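Local coordinates for hypothetical protein SPy1581 (Streptococcus pyogenes, PDB 1YHF) that is of unknown function but belongs to the cupin superfamily, carrying a type-2 cupin domain folded as a small beta barrel, at residues L16-T19 / Q20-M23; I73-Q77 / E78-V82; L98-V101 / E102-M106. All coordinates share one frame; numbering follows the deposited sequence.

Contact 1 (L16-T19 / Q20-M23)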
loop_
_atom_site.group_PDB
_atom_site.type_symbol
_atom_site.label_atom_id
_atom_site.label_comp_id
_atom_site.label_asym_id
_atom_site.label_seq_id
_atom_site.Cartn_x
_atom_site.Cartn_y
_atom_site.Cartn_z
ATOM N N LEU A 16 -4.167 -17.416 3.697
ATOM C CA LEU A 16 -2.913 -16.793 3.267
ATOM C C LEU A 16 -2.398 -15.861 4.356
ATOM O O LEU A 16 -3.148 -15.460 5.257
ATOM C CB LEU A 16 -3.124 -15.963 1.995
ATOM C CG LEU A 16 -3.820 -16.586 0.787
ATOM C CD1 LEU A 16 -4.265 -15.509 -0.164
ATOM C CD2 LEU A 16 -2.897 -17.576 0.113
ATOM N N ASP A 17 -1.108 -15.552 4.255
ATOM C CA ASP A 17 -0.465 -14.509 5.032
ATOM C C ASP A 17 0.037 -13.490 4.017
ATOM O O ASP A 17 0.949 -13.791 3.236
ATOM C CB ASP A 17 0.688 -15.125 5.820
ATOM C CG ASP A 17 1.499 -14.111 6.587
ATOM O OD1 ASP A 17 1.309 -12.877 6.437
ATOM O OD2 ASP A 17 2.355 -14.572 7.359
ATOM N N LEU A 18 -0.562 -12.293 4.013
ATOM C CA LEU A 18 -0.183 -11.261 3.036
ATOM C C LEU A 18 1.307 -10.893 3.049
ATOM O O LEU A 18 1.856 -10.540 2.016
ATOM C CB LEU A 18 -1.061 -9.999 3.154
ATOM C CG LEU A 18 -2.561 -10.092 2.828
ATOM C CD1 LEU A 18 -3.235 -8.756 3.135
ATOM C CD2 LEU A 18 -2.853 -10.497 1.357
ATOM N N THR A 19 1.950 -10.967 4.215
ATOM C CA THR A 19 3.401 -10.708 4.312
ATOM C C THR A 19 4.232 -11.808 3.639
ATOM O O THR A 19 5.438 -11.636 3.429
ATOM C CB THR A 19 3.908 -10.509 5.783
ATOM O OG1 THR A 19 3.787 -11.734 6.524
ATOM C CG2 THR A 19 3.140 -9.410 6.474
ATOM N N GLN A 20 3.597 -12.934 3.319
ATOM C CA GLN A 20 4.262 -13.964 2.522
ATOM C C GLN A 20 3.950 -13.827 1.039
ATOM O O GLN A 20 4.650 -14.403 0.219
ATOM C CB GLN A 20 3.918 -15.391 2.991
ATOM C CG GLN A 20 4.185 -15.681 4.466
ATOM C CD GLN A 20 5.594 -15.326 4.932
ATOM O OE1 GLN A 20 6.577 -15.955 4.516
ATOM N NE2 GLN A 20 5.696 -14.321 5.825
ATOM N N GLU A 21 2.906 -13.074 0.705
ATOM C CA GLU A 21 2.487 -12.900 -0.680
ATOM C C GLU A 21 3.365 -11.884 -1.399
ATOM O O GLU A 21 3.451 -11.910 -2.625
ATOM C CB GLU A 21 1.014 -12.466 -0.779
ATOM C CG GLU A 21 -0.009 -13.506 -0.303
ATOM C CD GLU A 21 -0.079 -14.739 -1.185
ATOM O OE1 GLU A 21 -0.335 -14.614 -2.404
ATOM O OE2 GLU A 21 0.105 -15.852 -0.643
ATOM N N VAL A 22 3.980 -10.975 -0.637
ATOM C CA VAL A 22 4.887 -9.963 -1.184
ATOM C C VAL A 22 6.134 -9.869 -0.301
ATOM O O VAL A 22 6.159 -9.148 0.702
ATOM C CB VAL A 22 4.201 -8.567 -1.379
ATOM C CG1 VAL A 22 5.091 -7.657 -2.179
ATOM C CG2 VAL A 22 2.908 -8.708 -2.152
HETATM N N MSE A 23 7.156 -10.641 -0.675
HETATM C CA MSE A 23 8.384 -10.727 0.097
HETATM C C MSE A 23 9.194 -9.428 0.014
HETATM O O MSE A 23 9.066 -8.666 -0.943
HETATM C CB MSE A 23 9.205 -11.941 -0.365
HETATM C CG MSE A 23 8.406 -13.269 -0.271
HETATM SE SE MSE A 23 8.114 -13.782 1.601
HETATM C CE MSE A 23 9.854 -14.593 1.863
#
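Asp17 and Gln20 meet at the start of the short, weakly bonded helical turn 18-21: Gln20 N donates to Asp17 O (2.8 Å), and the glutamine CG packs against the carboxylate, 3.6 Å from Asp17 OD2. Asp17 is the N-cap. With CG anti to the backbone N (chi1 176°), its carboxylate turns over the helix start, where Asp17 OD1 accepts from Thr19 N at 3.0 Å and from Thr19 OG1 at 2.7 Å, both donors approaching from the same face of the carboxylate plane. Threonine suits its place because its hydroxyl, held between the backbone N and the carbonyl carbon (chi1 67°), can donate to the cap and still accept. The bent chain of Gln20 brings NE2 round to Thr19 OG1 (3.3 Å), slightly out of the amide plane. Glu21 N donates to Leu18 O (3.0 Å), while the doubled-back side chain of Glu21 sets OE2 across the tip of Leu16, 3.5 Å from CD2. Val22, the buried residue here, packs on Leu30 and Val44. Carboxylate, hydroxyl and amide thus form a relay of bonds, and the two donors on Asp17 OD1, together with the helix start, would probably favour an ionised carboxylate.

Contact 2 (I73-Q77 / E78-V82)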
loop_
_atom_site.group_PDB
_atom_site.type_symbol
_atom_site.label_atom_id
_atom_site.label_comp_id
_atom_site.label_asym_id
_atom_site.label_seq_id
_atom_site.Cartn_x
_atom_site.Cartn_y
_atom_site.Cartn_z
ATOM N N ILE A 73 5.470 8.308 6.726
ATOM C CA ILE A 73 4.467 8.821 5.838
ATOM C C ILE A 73 4.414 10.333 5.975
ATOM O O ILE A 73 4.369 10.871 7.065
ATOM C CB ILE A 73 3.110 8.097 6.076
ATOM C CG1 ILE A 73 3.328 6.587 5.824
ATOM C CG2 ILE A 73 1.980 8.732 5.252
ATOM C CD1 ILE A 73 2.113 5.761 5.709
ATOM N N THR A 74 4.464 11.003 4.838
ATOM C CA THR A 74 4.319 12.450 4.777
ATOM C C THR A 74 2.984 12.744 4.149
ATOM O O THR A 74 2.639 12.160 3.118
ATOM C CB THR A 74 5.416 13.078 3.889
ATOM O OG1 THR A 74 6.691 12.642 4.362
ATOM C CG2 THR A 74 5.348 14.591 3.927
ATOM N N ILE A 75 2.229 13.623 4.791
ATOM C CA ILE A 75 0.962 14.089 4.250
ATOM C C ILE A 75 1.038 15.607 4.287
ATOM O O ILE A 75 1.095 16.193 5.362
ATOM C CB ILE A 75 -0.263 13.568 5.055
ATOM C CG1 ILE A 75 -0.311 12.036 5.057
ATOM C CG2 ILE A 75 -1.560 14.164 4.501
ATOM C CD1 ILE A 75 -1.477 11.458 5.870
ATOM N N ASP A 76 1.080 16.220 3.103
ATOM C CA ASP A 76 1.371 17.659 2.945
ATOM C C ASP A 76 2.705 17.990 3.617
ATOM O O ASP A 76 3.758 17.603 3.124
ATOM C CB ASP A 76 0.235 18.526 3.494
ATOM C CG ASP A 76 0.306 19.975 3.014
ATOM O OD1 ASP A 76 1.067 20.293 2.060
ATOM O OD2 ASP A 76 -0.417 20.803 3.606
ATOM N N GLN A 77 2.650 18.667 4.759
ATOM C CA GLN A 77 3.866 19.030 5.487
ATOM C C GLN A 77 4.340 17.960 6.466
ATOM O O GLN A 77 5.549 17.781 6.649
ATOM C CB GLN A 77 3.680 20.368 6.220
ATOM C CG GLN A 77 2.724 20.331 7.429
ATOM C CD GLN A 77 3.462 20.182 8.767
ATOM O OE1 GLN A 77 3.027 20.719 9.788
ATOM N NE2 GLN A 77 4.586 19.459 8.758
ATOM N N GLU A 78 3.387 17.250 7.070
ATOM C CA GLU A 78 3.603 16.513 8.311
ATOM C C GLU A 78 4.068 15.073 8.095
ATOM O O GLU A 78 3.635 14.407 7.153
ATOM C CB GLU A 78 2.304 16.533 9.112
ATOM C CG GLU A 78 2.456 16.180 10.575
ATOM C CD GLU A 78 1.240 16.561 11.385
ATOM O OE1 GLU A 78 1.007 15.917 12.439
ATOM O OE2 GLU A 78 0.514 17.500 10.974
ATOM N N THR A 79 4.942 14.596 8.978
ATOM C CA THR A 79 5.361 13.185 8.935
ATOM C C THR A 79 4.757 12.339 10.054
ATOM O O THR A 79 4.623 12.777 11.190
ATOM C CB THR A 79 6.910 12.987 8.919
ATOM O OG1 THR A 79 7.446 13.230 10.224
ATOM C CG2 THR A 79 7.560 13.902 7.915
ATOM N N TYR A 80 4.425 11.110 9.702
ATOM C CA TYR A 80 3.801 10.154 10.591
ATOM C C TYR A 80 4.638 8.892 10.480
ATOM O O TYR A 80 4.974 8.463 9.373
ATOM C CB TYR A 80 2.369 9.862 10.099
ATOM C CG TYR A 80 1.493 11.096 9.956
ATOM C CD1 TYR A 80 0.573 11.442 10.946
ATOM C CD2 TYR A 80 1.590 11.925 8.833
ATOM C CE1 TYR A 80 -0.222 12.579 10.813
ATOM C CE2 TYR A 80 0.818 13.057 8.706
ATOM C CZ TYR A 80 -0.090 13.374 9.692
ATOM O OH TYR A 80 -0.874 14.488 9.535
ATOM N N ARG A 81 5.003 8.305 11.608
ATOM C CA ARG A 81 5.736 7.050 11.556
ATOM C C ARG A 81 4.771 5.924 11.870
ATOM O O ARG A 81 4.265 5.825 12.970
ATOM C CB ARG A 81 6.949 7.044 12.487
ATOM C CG ARG A 81 8.155 7.809 11.939
ATOM C CD ARG A 81 8.278 9.148 12.603
ATOM N NE ARG A 81 9.164 10.066 11.884
ATOM C CZ ARG A 81 9.782 11.099 12.456
ATOM N NH1 ARG A 81 9.639 11.328 13.759
ATOM N NH2 ARG A 81 10.560 11.895 11.731
ATOM N N VAL A 82 4.486 5.111 10.864
ATOM C CA VAL A 82 3.431 4.117 10.958
ATOM C C VAL A 82 4.066 2.740 11.116
ATOM O O VAL A 82 4.755 2.256 10.213
ATOM C CB VAL A 82 2.476 4.209 9.742
ATOM C CG1 VAL A 82 1.278 3.248 9.898
ATOM C CG2 VAL A 82 1.985 5.658 9.590
HETATM O O HOH W 1 -1.048 16.338 7.207
#
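Tyr80 lies across Ile75 on one face of the hairpin, the two side chains meeting at about a right angle, with Tyr80 CE2 3.8 Å from Ile75 CB. The approach is oblique to the ring. Tyr80 CG stands beside its own backbone N (chi1 -56°), which lays the ring over toward Ile75 and the turn; the CD2 edge then passes Ile73 O in the plane of the ring, at 3.5 Å. At the far end a water joins Tyr80 OH (3.0 Å) to Ile75 O (2.8 Å), donating to the carbonyl. Tyrosine fits this partly exposed site because its ring carbons pack against isoleucine while its hydroxyl reaches water. Further along the same face, Ile73 CD1 meets Val82 CG2 obliquely at 3.9 Å; these branched residues face inward, where Val64 and Ile66 pack on them. Thr74 and Thr79 form the non-hydrogen-bonded pair on the other face, OG1 of Thr74 lying against CG2 of Thr79. Paired backbone bonds fix this register: Ile73 N to Tyr80 O is almost straight (2.7 Å, 177°), Ile75 N donates to Glu78 O (2.9 Å), and Tyr80 N and Glu78 N donate back to Ile73 O and Ile75 O. Asp76 takes a positive phi (55°) at the first corner of the turn, and its carbonyl accepts from Arg55. This is a beta hairpin with a two-residue loop, closed by a type II' turn from Ile75 to Glu78, at one edge of the four-stranded sheet of the cupin barrel, where 78-83 is the chain's outermost strand.

Contact 3 (L98-V101 / E102-M106); sequences LYAV and EAFQM
Phe104 reaches across to Ala100 with one edge of its ring, and its path explains how the bend is filled. From CB the side chain leaves the backbone toward strand 98-100, CG being placed between the backbone N and the carbonyl carbon (chi1 78°), a crowded position that carries the ring edge to Ala100. Phe104 CD2 comes first, 3.6 Å from Ala100 CB. Phe104 CE2 follows, 3.6 Å from Ala100 CA, with Ala100 N also near the plane of the ring, so the alanine sits at the edge and over neither face. Alanine suits the place: its single methyl lets the ring edge come up to the main chain at CA. Tyr99 O lies farther off, 4.2 Å from Phe104 CE2 and oblique to the ring. On the other side, Phe104 CE1 is 4.0 Å from Met106 SE, which also lies at the ring edge, in plane. Met106 is a selenomethionine whose chain runs extended beyond CG; this carries SE to 3.7 Å from Leu98 CD2 and CE to the same methyl, the two side chains crossing at a slant. Its long unbranched chain suits it to reach across the bend to the leucine methyl. At the loop, Ala100 is the centre of an inverse gamma turn closed by a weak bond from Val101 N to Tyr99 O, and Ala100 CB rests 3.4 Å from Glu102 O. Leu47 packs on both Ala100 and Phe104, and Ile53 on both Leu98 and Met106. The strand axes stay 9.0 Å apart, and what meets between these two strands is side chains: a beta arch, in which the chain passes from one sheet of the cupin barrel to the other and closes the hydrophobic interior between them.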
loop_
_atom_site.group_PDB
_atom_site.type_symbol
_atom_site.label_atom_id
_atom_site.label_comp_id
_atom_site.label_asym_id
_atom_site.label_seq_id
_atom_site.Cartn_x
_atom_site.Cartn_y
_atom_site.Cartn_z
ATOM N N LEU A 98 5.983 8.229 0.928
ATOM C CA LEU A 98 6.279 7.146 1.864
ATOM C C LEU A 98 7.771 6.792 1.797
ATOM O O LEU A 98 8.317 6.628 0.703
ATOM C CB LEU A 98 5.415 5.894 1.569
ATOM C CG LEU A 98 3.863 6.015 1.553
ATOM C CD1 LEU A 98 3.296 6.493 0.197
ATOM C CD2 LEU A 98 3.181 4.722 1.955
ATOM N N TYR A 99 8.422 6.705 2.961
ATOM C CA TYR A 99 9.818 6.321 3.039
ATOM C C TYR A 99 9.971 5.111 3.952
ATOM O O TYR A 99 9.415 5.076 5.062
ATOM C CB TYR A 99 10.680 7.490 3.525
ATOM C CG TYR A 99 12.123 7.134 3.777
ATOM C CD1 TYR A 99 12.998 6.901 2.715
ATOM C CD2 TYR A 99 12.616 7.031 5.077
ATOM C CE1 TYR A 99 14.325 6.582 2.932
ATOM C CE2 TYR A 99 13.950 6.715 5.310
ATOM C CZ TYR A 99 14.798 6.497 4.236
ATOM O OH TYR A 99 16.106 6.162 4.460
ATOM N N ALA A 100 10.700 4.107 3.472
ATOM C CA ALA A 100 10.906 2.879 4.237
ATOM C C ALA A 100 12.004 3.101 5.280
ATOM O O ALA A 100 13.188 2.918 5.005
ATOM C CB ALA A 100 11.255 1.710 3.298
ATOM N N VAL A 101 11.608 3.536 6.469
ATOM C CA VAL A 101 12.541 3.655 7.596
ATOM C C VAL A 101 13.246 2.324 7.867
ATOM O O VAL A 101 14.471 2.275 8.070
ATOM C CB VAL A 101 11.833 4.128 8.876
ATOM C CG1 VAL A 101 12.854 4.254 10.031
ATOM C CG2 VAL A 101 11.158 5.453 8.632
ATOM N N GLU A 102 12.452 1.260 7.893
ATOM C CA GLU A 102 12.948 -0.110 7.856
ATOM C C GLU A 102 12.237 -0.715 6.664
ATOM O O GLU A 102 11.298 -0.106 6.140
ATOM C CB GLU A 102 12.532 -0.886 9.099
ATOM C CG GLU A 102 12.713 -0.166 10.407
ATOM C CD GLU A 102 12.150 -0.956 11.574
ATOM O OE1 GLU A 102 11.416 -1.949 11.342
ATOM O OE2 GLU A 102 12.423 -0.572 12.727
ATOM N N ALA A 103 12.658 -1.898 6.242
ATOM C CA ALA A 103 11.884 -2.658 5.263
ATOM C C ALA A 103 10.455 -2.757 5.815
ATOM O O ALA A 103 10.250 -2.975 7.015
ATOM C CB ALA A 103 12.483 -4.045 5.053
ATOM N N PHE A 104 9.469 -2.534 4.961
ATOM C CA PHE A 104 8.099 -2.678 5.408
ATOM C C PHE A 104 7.223 -3.288 4.318
ATOM O O PHE A 104 7.605 -3.301 3.136
ATOM C CB PHE A 104 7.559 -1.342 5.959
ATOM C CG PHE A 104 7.150 -0.330 4.900
ATOM C CD1 PHE A 104 5.864 -0.347 4.359
ATOM C CD2 PHE A 104 8.026 0.682 4.497
ATOM C CE1 PHE A 104 5.458 0.603 3.407
ATOM C CE2 PHE A 104 7.636 1.635 3.543
ATOM C CZ PHE A 104 6.339 1.588 2.992
ATOM N N GLN A 105 6.076 -3.819 4.745
ATOM C CA GLN A 105 5.032 -4.351 3.856
ATOM C C GLN A 105 3.747 -3.657 4.251
ATOM O O GLN A 105 3.532 -3.387 5.455
ATOM C CB GLN A 105 4.885 -5.863 4.038
ATOM C CG GLN A 105 6.084 -6.652 3.518
ATOM C CD GLN A 105 6.242 -7.958 4.216
ATOM O OE1 GLN A 105 6.217 -8.018 5.447
ATOM N NE2 GLN A 105 6.379 -9.020 3.455
HETATM N N MSE A 106 2.912 -3.348 3.254
HETATM C CA MSE A 106 1.650 -2.650 3.471
HETATM C C MSE A 106 0.521 -3.102 2.562
HETATM O O MSE A 106 0.751 -3.594 1.448
HETATM C CB MSE A 106 1.826 -1.137 3.277
HETATM C CG MSE A 106 2.282 -0.727 1.906
HETATM SE SE MSE A 106 1.934 1.212 1.657
HETATM C CE MSE A 106 2.993 1.465 0.116
#

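The three contacts follow one another along the chain; none nests or crosses. Contact 1 makes the helical turn that precedes the first barrel strand. Contact 2 closes the hairpin 70-75/78-83 at the far end of the molecule, its centre about 25 Å from that of contact 1. Contact 3 closes the arch between strands 96-100 and 104-111, and touches both others. Toward contact 2 the link is apolar, with Ile73 CD1 4.0 Å from Leu98 CD2, on neighbouring strands of one sheet. Toward contact 1 it is polar: Gln105 NE2 probably donates to Val22 O (2.8 Å), tying the N-terminal helical turn to the five-stranded sheet.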